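Local coordinates for chromosome segregation protein smc (Pyrococcus furiosus, PDB 3KTA), which hydrolyses ATP and shows adenylate kinase activity through its ABC-type head domain, and probably serves chromosome condensation and partitioning, at the interface of chains B and A. Numbering follows the deposited sequence. Chains: chain A, Chromosome segregation protein smc; chain B, Chromosome segregation protein smc.

The interface of chains B and A. Residues chain B 140-141; chain A 78, 81-82, 85, 87, 89-90.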
ATOM      1  N   TYR B 140       2.351   4.575   6.230  1.00 23.15           N
ATOM      2  CA  TYR B 140       2.406   3.163   6.617  1.00 19.59           C
ATOM      3  C   TYR B 140       1.449   2.345   5.741  1.00 19.69           C
ATOM      4  O   TYR B 140       1.537   1.120   5.680  1.00 22.20           O
ATOM      5  CB  TYR B 140       1.999   2.967   8.087  1.00 23.21           C
ATOM      6  CG  TYR B 140       0.486   2.957   8.281  1.00 18.58           C
ATOM      7  CD1 TYR B 140      -0.226   4.144   8.316  1.00 19.49           C
ATOM      8  CD2 TYR B 140      -0.220   1.761   8.406  1.00 17.30           C
ATOM      9  CE1 TYR B 140      -1.604   4.146   8.470  1.00 18.86           C
ATOM     10  CE2 TYR B 140      -1.599   1.752   8.557  1.00 17.66           C
ATOM     11  CZ  TYR B 140      -2.281   2.952   8.589  1.00 17.36           C
ATOM     12  OH  TYR B 140      -3.648   2.971   8.731  1.00 15.67           O
ATOM     13  N   ASN B 141       0.508   3.036   5.107  1.00 18.14           N
ATOM     14  CA  ASN B 141      -0.549   2.378   4.337  1.00 16.56           C
ATOM     15  C   ASN B 141      -0.098   1.987   2.945  1.00 16.24           C
ATOM     16  O   ASN B 141      -0.827   1.314   2.212  1.00 14.41           O
ATOM     17  CB  ASN B 141      -1.795   3.277   4.231  1.00 16.33           C
ATOM     18  CG  ASN B 141      -1.479   4.642   3.637  1.00 19.75           C
ATOM     19  OD1 ASN B 141      -0.684   5.389   4.204  1.00 21.80           O
ATOM     20  ND2 ASN B 141      -2.098   4.973   2.494  1.00 16.01           N
TER
ATOM     21  N   VAL A  78      -0.448  -3.537  10.830  1.00 11.56           N
ATOM     22  CA  VAL A  78      -1.059  -2.624   9.863  1.00 12.07           C
ATOM     23  C   VAL A  78      -2.577  -2.635  10.029  1.00 12.05           C
ATOM     24  O   VAL A  78      -3.234  -1.580  10.086  1.00 12.90           O
ATOM     25  CB  VAL A  78      -0.712  -3.032   8.422  1.00 14.66           C
ATOM     26  CG1 VAL A  78      -1.576  -2.233   7.404  1.00 13.71           C
ATOM     27  CG2 VAL A  78       0.770  -2.826   8.155  1.00 14.23           C
ATOM     28  N   ILE A  81      -3.991  -0.907  13.212  1.00 10.41           N
ATOM     29  CA  ILE A  81      -4.145   0.513  12.980  1.00 11.57           C
ATOM     30  C   ILE A  81      -5.379   0.780  12.111  1.00 11.86           C
ATOM     31  O   ILE A  81      -6.178   1.659  12.406  1.00 13.14           O
ATOM     32  CB  ILE A  81      -2.883   1.092  12.305  1.00 13.76           C
ATOM     33  CG1 ILE A  81      -1.677   0.882  13.218  1.00 13.94           C
ATOM     34  CG2 ILE A  81      -3.065   2.576  12.026  1.00 15.47           C
ATOM     35  CD1 ILE A  81      -0.338   1.263  12.572  1.00 16.99           C
ATOM     36  N   GLN A  82      -5.519   0.022  11.029  1.00 13.52           N
ATOM     37  CA  GLN A  82      -6.609   0.260  10.088  1.00 12.71           C
ATOM     38  C   GLN A  82      -7.958   0.176  10.789  1.00 13.24           C
ATOM     39  O   GLN A  82      -8.869   0.950  10.497  1.00 12.97           O
ATOM     40  CB  GLN A  82      -6.545  -0.747   8.931  1.00 11.03           C
ATOM     41  CG  GLN A  82      -7.491  -0.416   7.766  1.00 12.58           C
ATOM     42  CD  GLN A  82      -8.880  -0.970   7.960  1.00 13.79           C
ATOM     43  OE1 GLN A  82      -9.107  -1.876   8.775  1.00 14.45           O
ATOM     44  NE2 GLN A  82      -9.829  -0.440   7.192  1.00 13.08           N
ATOM     45  N   LYS A  85      -8.355   3.431  12.858  1.00 14.47           N
ATOM     46  CA  LYS A  85      -8.472   4.605  12.020  1.00 14.83           C
ATOM     47  C   LYS A  85      -8.281   4.231  10.549  1.00 12.92           C
ATOM     48  O   LYS A  85      -7.166   4.210  10.050  1.00 16.59           O
ATOM     49  CB  LYS A  85      -7.424   5.649  12.427  1.00 18.09           C
ATOM     50  CG  LYS A  85      -7.499   6.934  11.622  1.00 21.93           C
ATOM     51  CD  LYS A  85      -6.439   7.942  12.046  1.00 26.89           C
ATOM     52  N   ALA A  87      -7.493   4.178   6.907  1.00 13.54           N
ATOM     53  CA  ALA A  87      -6.892   5.113   5.960  1.00 14.33           C
ATOM     54  C   ALA A  87      -7.726   5.137   4.687  1.00 14.92           C
ATOM     55  O   ALA A  87      -8.464   4.194   4.412  1.00 15.38           O
ATOM     56  CB  ALA A  87      -5.464   4.723   5.651  1.00 16.94           C
ATOM     57  N   PHE A  89      -6.855   4.693   1.573  1.00 11.34           N
ATOM     58  CA  PHE A  89      -6.527   3.509   0.761  1.00 12.41           C
ATOM     59  C   PHE A  89      -5.244   2.851   1.236  1.00 12.86           C
ATOM     60  O   PHE A  89      -4.424   3.489   1.898  1.00 13.89           O
ATOM     61  CB  PHE A  89      -6.417   3.857  -0.729  1.00 12.12           C
ATOM     62  CG  PHE A  89      -5.215   4.679  -1.073  1.00 12.63           C
ATOM     63  CD1 PHE A  89      -5.267   6.059  -0.984  1.00 13.69           C
ATOM     64  CD2 PHE A  89      -4.028   4.071  -1.473  1.00 13.39           C
ATOM     65  CE1 PHE A  89      -4.158   6.814  -1.313  1.00 16.18           C
ATOM     66  CE2 PHE A  89      -2.915   4.821  -1.806  1.00 17.44           C
ATOM     67  CZ  PHE A  89      -2.981   6.201  -1.703  1.00 18.13           C
ATOM     68  N   TYR A  90      -5.099   1.569   0.898  1.00 12.56           N
ATOM     69  CA  TYR A  90      -3.883   0.806   1.167  1.00 11.27           C
ATOM     70  C   TYR A  90      -3.408   0.272  -0.162  1.00 11.47           C
ATOM     71  O   TYR A  90      -4.227  -0.126  -0.992  1.00 11.77           O
ATOM     72  CB  TYR A  90      -4.169  -0.366   2.140  1.00 11.03           C
ATOM     73  CG  TYR A  90      -4.529   0.169   3.496  1.00 10.93           C
ATOM     74  CD1 TYR A  90      -5.807   0.646   3.751  1.00 12.91           C
ATOM     75  CD2 TYR A  90      -3.575   0.260   4.511  1.00 10.74           C
ATOM     76  CE1 TYR A  90      -6.133   1.206   4.972  1.00 13.39           C
ATOM     77  CE2 TYR A  90      -3.899   0.808   5.747  1.00 11.20           C
ATOM     78  CZ  TYR A  90      -5.172   1.273   5.969  1.00 12.85           C
ATOM     79  OH  TYR A  90      -5.505   1.835   7.171  1.00 12.66           O
TER
HETATM   80  O   HOH W   1      -4.665   5.054   9.655  1.00 19.13           O
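The phenol oxygen OH of A:Tyr90 is gripped from both chains. A:Tyr90 OH shares a hydrogen bond with B:Tyr140 OH at 2.7 Å, in which the donor cannot be told, and the backbone N of A:Ala87 donates to A:Tyr90 OH at 3.1 Å. The B:Tyr140 hydroxyl has a further partner, an ordered water that also bonds to the carbonyl oxygen of A:Lys85, so the phenol is tied to the backbone just past the end of helix 67-84. The two phenols run across each other at a slant, and CE2 of B:Tyr140 comes in at the edge of the A:Tyr90 ring, in its plane, rather than stacking on it. Methyl CG2 of A:Ile81 reaches CZ of B:Tyr140 at 3.5 Å and packs against the hydroxyl end of the ring.

One residue on, the side-chain amide of B:Asn141 holds the backbone at the start of strand 89-93. B:Asn141 ND2 donates to the carbonyl oxygen O of A:Phe89 at 2.8 Å, with 153° at the hydrogen; the nitrogen sits 20° from the carbonyl plane. A chi1 of 56° tucks CG in between the two backbone branches, which turns the amide toward the strand while CB of B:Asn141 rests 3.5 Å from CD2 of A:Tyr90. The same CB lies over one face of the B:Tyr140 ring. A phenylalanine in place of A:Tyr90 would probably keep much of the contact with B:Asn141 CB but leave the B:Tyr140 hydroxyl and the A:Ala87 N-H without their shared mate.

Here the B loop that leads to the Q-loop glutamine, a magnesium ligand, meets the Walker B strand 89-93 and the signature helix 67-84. The contact joins the N-terminal and C-terminal segments of SMC, which together make up the ABC-type ATPase head, and is likely to help keep its two halves together; it may also steady the approach to the catalytic site.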